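Local coordinates for uncharacterized HTH-type transcriptional regulator yydK (Bacillus subtilis subsp. subtilis, PDB 3BWG), which probably binds DNA through an N-terminal GntR-type helix-turn-helix domain and acts as a transcription regulator, with a UTRA domain following it, at residues I173-L178 and I207-N212. Numbering follows the deposited sequence.
Sequences IGFSDL and IFHLTN
A beta bulge interrupts the antiparallel pairing of 173-178 with 207-212 in the main sheet of the UTRA domain, shifting the register by one residue between Ile173 and Ser176. Beyond it, Asp177 and Ile207 form a regular hydrogen-bonded pair, Asp177 N to Ile207 O and Ile207 N to Asp177 O, each 2.9 Å. The tight part lies at the bulge. There the Phe175 carbonyl O takes two donors from His209: the backbone N, nearly along the C=O axis, and ring ND1, at 3.1 Å from above the carbonyl plane. Phe175 has CG in the crowded position between its backbone N and carbonyl carbon (chi1 60°), which lays its ring against the imidazole in an offset stack, planes 21° apart, with His209 CB over the centre of the phenyl face. An alanine at His209 would probably loosen this site, losing the stack and the ND1 bond. Phe60 of the second subunit also meets the Phe175 ring, and Arg70 of that subunit salt-bridges Asp177. Toward partly exposed Thr211 side chains engage less: those of Ile173 and Leu210, a non-hydrogen-bonded pair, diverge, although a CB on Gly174 would clash with Thr211 CA. Within the bulge, Gly174 N donates to His209 O at 2.7 Å, in the carbonyl plane.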
ATOM      1  N   ILE B 173      -7.778  11.899 -11.552  1.00 42.46           N
ATOM      2  CA  ILE B 173      -6.809  11.683 -10.493  1.00 43.51           C
ATOM      3  C   ILE B 173      -6.044  10.377 -10.761  1.00 45.09           C
ATOM      4  O   ILE B 173      -6.641   9.332 -10.970  1.00 47.26           O
ATOM      5  CB  ILE B 173      -7.527  11.693  -9.118  1.00 42.58           C
ATOM      6  CG1 ILE B 173      -8.297  13.034  -8.953  1.00 43.38           C
ATOM      7  CG2 ILE B 173      -6.541  11.322  -7.955  1.00 40.05           C
ATOM      8  CD1 ILE B 173      -8.948  13.321  -7.545  1.00 43.05           C
ATOM      9  N   GLY B 174      -4.717  10.443 -10.791  1.00 46.02           N
ATOM     10  CA  GLY B 174      -3.926   9.276 -11.146  1.00 43.93           C
ATOM     11  C   GLY B 174      -3.130   8.803  -9.940  1.00 44.89           C
ATOM     12  O   GLY B 174      -3.666   8.706  -8.833  1.00 44.77           O
ATOM     13  N   PHE B 175      -1.839   8.532 -10.154  1.00 43.05           N
ATOM     14  CA  PHE B 175      -1.031   7.881  -9.145  1.00 41.51           C
ATOM     15  C   PHE B 175      -0.661   8.833  -8.008  1.00 41.38           C
ATOM     16  O   PHE B 175      -0.729  10.070  -8.152  1.00 41.75           O
ATOM     17  CB  PHE B 175       0.200   7.254  -9.788  1.00 41.37           C
ATOM     18  CG  PHE B 175       1.099   8.243 -10.496  1.00 42.30           C
ATOM     19  CD1 PHE B 175       2.165   8.836  -9.833  1.00 42.03           C
ATOM     20  CD2 PHE B 175       0.903   8.544 -11.852  1.00 44.26           C
ATOM     21  CE1 PHE B 175       3.018   9.732 -10.491  1.00 43.03           C
ATOM     22  CE2 PHE B 175       1.756   9.453 -12.528  1.00 44.05           C
ATOM     23  CZ  PHE B 175       2.794  10.057 -11.845  1.00 41.88           C
ATOM     24  N   SER B 176      -0.285   8.244  -6.875  1.00 38.78           N
ATOM     25  CA  SER B 176       0.177   8.985  -5.724  1.00 38.37           C
ATOM     26  C   SER B 176       1.362   8.266  -5.060  1.00 36.30           C
ATOM     27  O   SER B 176       1.455   7.045  -5.070  1.00 34.50           O
ATOM     28  CB  SER B 176      -0.956   9.129  -4.674  1.00 38.08           C
ATOM     29  OG  SER B 176      -1.532   7.861  -4.471  1.00 37.92           O
ATOM     30  N   ASP B 177       2.223   9.059  -4.436  1.00 37.14           N
ATOM     31  CA  ASP B 177       3.295   8.580  -3.579  1.00 37.92           C
ATOM     32  C   ASP B 177       3.040   8.928  -2.114  1.00 37.47           C
ATOM     33  O   ASP B 177       2.761  10.090  -1.811  1.00 38.47           O
ATOM     34  CB  ASP B 177       4.598   9.212  -4.081  1.00 38.56           C
ATOM     35  CG  ASP B 177       4.865   8.874  -5.577  1.00 40.99           C
ATOM     36  OD1 ASP B 177       4.613   7.719  -6.010  1.00 39.29           O
ATOM     37  OD2 ASP B 177       5.280   9.779  -6.327  1.00 42.10           O
ATOM     38  N   LEU B 178       3.142   7.952  -1.200  1.00 38.13           N
ATOM     39  CA  LEU B 178       3.021   8.218   0.253  1.00 37.99           C
ATOM     40  C   LEU B 178       4.319   7.903   0.961  1.00 39.69           C
ATOM     41  O   LEU B 178       4.920   6.847   0.684  1.00 40.12           O
ATOM     42  CB  LEU B 178       1.886   7.407   0.905  1.00 38.96           C
ATOM     43  CG  LEU B 178       0.415   7.812   0.748  1.00 40.83           C
ATOM     44  CD1 LEU B 178       0.021   7.905  -0.771  1.00 39.78           C
ATOM     45  CD2 LEU B 178      -0.554   6.893   1.504  1.00 39.78           C
ATOM     46  N   ILE B 207       1.793  12.764  -2.184  1.00 40.33           N
ATOM     47  CA  ILE B 207       1.746  13.583  -3.426  1.00 41.27           C
ATOM     48  C   ILE B 207       0.782  12.883  -4.369  1.00 40.23           C
ATOM     49  O   ILE B 207       1.012  11.720  -4.737  1.00 41.03           O
ATOM     50  CB  ILE B 207       3.122  13.778  -4.090  1.00 42.08           C
ATOM     51  CG1 ILE B 207       4.096  14.465  -3.153  1.00 43.05           C
ATOM     52  CG2 ILE B 207       3.032  14.661  -5.315  1.00 41.92           C
ATOM     53  CD1 ILE B 207       4.747  13.550  -2.169  1.00 44.22           C
ATOM     54  N   PHE B 208      -0.308  13.564  -4.691  1.00 39.00           N
ATOM     55  CA  PHE B 208      -1.287  13.047  -5.648  1.00 40.67           C
ATOM     56  C   PHE B 208      -1.053  13.703  -7.008  1.00 38.48           C
ATOM     57  O   PHE B 208      -0.744  14.901  -7.090  1.00 37.04           O
ATOM     58  CB  PHE B 208      -2.721  13.240  -5.136  1.00 40.09           C
ATOM     59  CG  PHE B 208      -3.018  12.452  -3.874  1.00 42.97           C
ATOM     60  CD1 PHE B 208      -3.675  11.224  -3.938  1.00 44.20           C
ATOM     61  CD2 PHE B 208      -2.655  12.955  -2.610  1.00 43.43           C
ATOM     62  CE1 PHE B 208      -3.954  10.485  -2.754  1.00 44.71           C
ATOM     63  CE2 PHE B 208      -2.960  12.229  -1.409  1.00 45.05           C
ATOM     64  CZ  PHE B 208      -3.576  10.986  -1.503  1.00 43.26           C
ATOM     65  N   HIS B 209      -1.142  12.897  -8.062  1.00 38.39           N
ATOM     66  CA  HIS B 209      -0.827  13.372  -9.420  1.00 36.07           C
ATOM     67  C   HIS B 209      -2.095  13.228 -10.251  1.00 36.85           C
ATOM     68  O   HIS B 209      -2.917  12.320 -10.006  1.00 36.37           O
ATOM     69  CB  HIS B 209       0.321  12.536 -10.071  1.00 36.76           C
ATOM     70  CG  HIS B 209       1.622  12.580  -9.315  1.00 37.09           C
ATOM     71  ND1 HIS B 209       1.853  11.825  -8.179  1.00 37.58           N
ATOM     72  CD2 HIS B 209       2.754  13.297  -9.521  1.00 36.89           C
ATOM     73  CE1 HIS B 209       3.068  12.076  -7.720  1.00 36.57           C
ATOM     74  NE2 HIS B 209       3.620  12.990  -8.491  1.00 37.22           N
ATOM     75  N   LEU B 210      -2.248  14.086 -11.257  1.00 36.66           N
ATOM     76  CA  LEU B 210      -3.228  13.834 -12.313  1.00 36.47           C
ATOM     77  C   LEU B 210      -2.740  12.655 -13.196  1.00 37.70           C
ATOM     78  O   LEU B 210      -1.588  12.167 -13.080  1.00 37.55           O
ATOM     79  CB  LEU B 210      -3.479  15.090 -13.147  1.00 34.94           C
ATOM     80  CG  LEU B 210      -3.994  16.388 -12.492  1.00 31.79           C
ATOM     81  CD1 LEU B 210      -3.969  17.493 -13.517  1.00 32.30           C
ATOM     82  CD2 LEU B 210      -5.417  16.229 -11.886  1.00 31.33           C
ATOM     83  N   THR B 211      -3.610  12.124 -14.033  1.00 39.87           N
ATOM     84  CA  THR B 211      -3.199  10.959 -14.855  1.00 40.20           C
ATOM     85  C   THR B 211      -2.027  11.280 -15.801  1.00 42.62           C
ATOM     86  O   THR B 211      -1.294  10.359 -16.209  1.00 43.93           O
ATOM     87  CB  THR B 211      -4.351  10.418 -15.705  1.00 39.75           C
ATOM     88  OG1 THR B 211      -4.932  11.513 -16.401  1.00 39.73           O
ATOM     89  CG2 THR B 211      -5.397   9.716 -14.845  1.00 39.30           C
ATOM     90  N   ASN B 212      -1.842  12.568 -16.138  1.00 43.19           N
ATOM     91  CA  ASN B 212      -0.695  13.011 -16.972  1.00 43.51           C
ATOM     92  C   ASN B 212       0.591  13.174 -16.178  1.00 43.18           C
ATOM     93  O   ASN B 212       1.617  13.614 -16.729  1.00 43.72           O
ATOM     94  CB  ASN B 212      -1.005  14.298 -17.749  1.00 44.52           C
ATOM     95  CG  ASN B 212      -1.421  15.454 -16.837  1.00 47.44           C
ATOM     96  OD1 ASN B 212      -1.042  15.527 -15.672  1.00 46.86           O
ATOM     97  ND2 ASN B 212      -2.214  16.363 -17.374  1.00 49.73           N
TER